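Local coordinates for protein type II secretion ATPase XpsE (Xanthomonas campestris, PDB 2D27) that belongs to the type II secretion ATPases, here as the N-terminal domain alone, the part that precedes the ATPase motor, at residues Leu62-Val67 / Leu130-Gly135. Residues are numbered along the deposited sequence; the frame is centred on the assembly and turned at random.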
loop_
_atom_site.group_PDB
_atom_site.type_symbol
_atom_site.label_atom_id
_atom_site.label_comp_id
_atom_site.label_asym_id
_atom_site.label_seq_id
_atom_site.Cartn_x
_atom_site.Cartn_y
_atom_site.Cartn_z
ATOM N N LEU A 62 -11.395 8.468 -3.905
ATOM C CA LEU A 62 -10.726 8.863 -2.683
ATOM C C LEU A 62 -10.365 10.384 -2.574
ATOM O O LEU A 62 -9.952 10.829 -1.515
ATOM C CB LEU A 62 -9.529 7.989 -2.490
ATOM C CG LEU A 62 -9.899 6.518 -2.212
ATOM C CD1 LEU A 62 -8.714 5.690 -2.206
ATOM C CD2 LEU A 62 -10.587 6.406 -0.714
ATOM N N GLY A 63 -10.602 11.161 -3.641
ATOM C CA GLY A 63 -10.392 12.587 -3.703
ATOM C C GLY A 63 -8.934 12.886 -3.546
ATOM O O GLY A 63 -8.554 13.898 -2.865
ATOM N N LEU A 64 -8.109 11.991 -4.103
ATOM C CA LEU A 64 -6.646 12.111 -4.029
ATOM C C LEU A 64 -6.029 12.671 -5.312
ATOM O O LEU A 64 -6.658 12.521 -6.364
ATOM C CB LEU A 64 -6.008 10.756 -3.787
ATOM C CG LEU A 64 -6.254 10.134 -2.428
ATOM C CD1 LEU A 64 -5.733 8.708 -2.443
ATOM C CD2 LEU A 64 -5.567 11.009 -1.343
ATOM N N PRO A 65 -4.810 13.248 -5.227
ATOM C CA PRO A 65 -4.086 13.682 -6.428
ATOM C C PRO A 65 -3.520 12.494 -7.175
ATOM O O PRO A 65 -3.182 11.471 -6.576
ATOM C CB PRO A 65 -2.882 14.549 -5.887
ATOM C CG PRO A 65 -2.656 14.060 -4.438
ATOM C CD PRO A 65 -4.014 13.513 -3.996
ATOM N N LEU A 66 -3.398 12.688 -8.484
ATOM C CA LEU A 66 -2.819 11.710 -9.412
ATOM C C LEU A 66 -1.505 12.317 -9.868
ATOM O O LEU A 66 -1.518 13.406 -10.447
ATOM C CB LEU A 66 -3.746 11.586 -10.631
ATOM C CG LEU A 66 -4.211 10.238 -11.227
ATOM C CD1 LEU A 66 -4.803 10.509 -12.662
ATOM C CD2 LEU A 66 -3.177 9.133 -11.264
ATOM N N VAL A 67 -0.399 11.637 -9.632
ATOM C CA VAL A 67 0.904 12.109 -10.027
ATOM C C VAL A 67 1.479 11.265 -11.218
ATOM O O VAL A 67 1.554 10.045 -11.155
ATOM C CB VAL A 67 1.860 12.121 -8.829
ATOM C CG1 VAL A 67 3.307 12.332 -9.244
ATOM C CG2 VAL A 67 1.428 13.227 -7.811
ATOM N N LEU A 130 1.443 10.391 6.434
ATOM C CA LEU A 130 1.588 10.234 5.000
ATOM C C LEU A 130 0.714 11.210 4.246
ATOM O O LEU A 130 -0.351 11.642 4.692
ATOM C CB LEU A 130 1.242 8.826 4.667
ATOM C CG LEU A 130 2.033 7.697 5.330
ATOM C CD1 LEU A 130 1.575 6.397 4.743
ATOM C CD2 LEU A 130 3.527 7.763 5.215
ATOM N N LEU A 131 1.177 11.588 3.088
ATOM C CA LEU A 131 0.362 12.230 2.105
ATOM C C LEU A 131 0.349 11.306 0.842
ATOM O O LEU A 131 1.374 10.941 0.341
ATOM C CB LEU A 131 0.933 13.565 1.754
ATOM C CG LEU A 131 0.246 14.896 2.035
ATOM C CD1 LEU A 131 0.788 15.894 0.984
ATOM C CD2 LEU A 131 -1.292 14.969 2.123
ATOM N N LEU A 132 -0.825 10.964 0.347
ATOM C CA LEU A 132 -0.975 9.890 -0.672
ATOM C C LEU A 132 -1.087 10.482 -2.054
ATOM O O LEU A 132 -1.827 11.437 -2.281
ATOM C CB LEU A 132 -2.222 9.101 -0.388
ATOM C CG LEU A 132 -2.152 7.793 0.419
ATOM C CD1 LEU A 132 -1.052 7.513 1.311
ATOM C CD2 LEU A 132 -3.445 7.458 1.046
ATOM N N HIS A 133 -0.278 9.976 -2.962
ATOM C CA HIS A 133 -0.425 10.366 -4.390
ATOM C C HIS A 133 -0.588 9.069 -5.212
ATOM O O HIS A 133 0.158 8.113 -5.033
ATOM C CB HIS A 133 0.750 11.230 -4.873
ATOM C CG HIS A 133 1.160 12.316 -3.893
ATOM N ND1 HIS A 133 0.515 13.524 -3.801
ATOM C CD2 HIS A 133 2.184 12.385 -3.009
ATOM C CE1 HIS A 133 1.061 14.262 -2.847
ATOM N NE2 HIS A 133 2.086 13.600 -2.362
ATOM N N VAL A 134 -1.648 9.026 -5.989
ATOM C CA VAL A 134 -1.894 7.896 -6.878
ATOM C C VAL A 134 -0.985 7.909 -8.152
ATOM O O VAL A 134 -0.825 8.951 -8.787
ATOM C CB VAL A 134 -3.374 7.878 -7.304
ATOM C CG1 VAL A 134 -3.725 6.584 -8.027
ATOM C CG2 VAL A 134 -4.275 8.030 -6.015
ATOM N N GLY A 135 -0.398 6.771 -8.500
ATOM C CA GLY A 135 0.127 6.589 -9.856
ATOM C C GLY A 135 -0.177 5.233 -10.495
ATOM O O GLY A 135 -0.668 4.266 -9.837
#
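Pro65 and Val67 both pack against His133, Pro65 on the ring edge and Val67 at the root of the side chain. The ring carbon CG of Pro65 meets the edge of the imidazole, close to its plane, 3.3 Å from His133 ND1. Val67 comes in obliquely, its CG2 lying 3.6 Å from His133 CB. With CG anti to the carbonyl carbon (chi1 -44°), the imidazole stands beside its own backbone N, within reach of both neighbours, while NE2 is hydrogen-bonded to Asp107 OD1, which helps fix the ring's rotation.

The backbones join in a single parallel bridge, Leu66 with Val134. Both of its hydrogen bonds belong to Val134: its N donates to Pro65 O (2.9 Å), and its O accepts the N of Val67 (2.8 Å). Leu66 CA adds a CH...O contact to the same Val134 oxygen, and Leu66 CD2 reaches back to it at 3.4 Å.

A second, apolar group forms on the other side of the strand from His133. Leu64 meets Val134 at about a right angle, CD1 against CG2 at 3.9 Å, and slants across Leu132, with CD1 and CD2 both against its CB, CD2 at 4.0 Å.

Through the bridge, the chain leaving helix 51-62 runs for a moment beside the end of 130-134, an outer strand of the three-stranded mixed sheet in this MshEN-type domain. Strand 106-110 pairs along the opposite edge of 130-134, and Trp109 NE1 of that strand is hydrogen-bonded to Val67 O. Leu66 and Val134 both pack on Ala59 of helix 51-62, whereas Leu132 rests on Ile119 of helix 116-126.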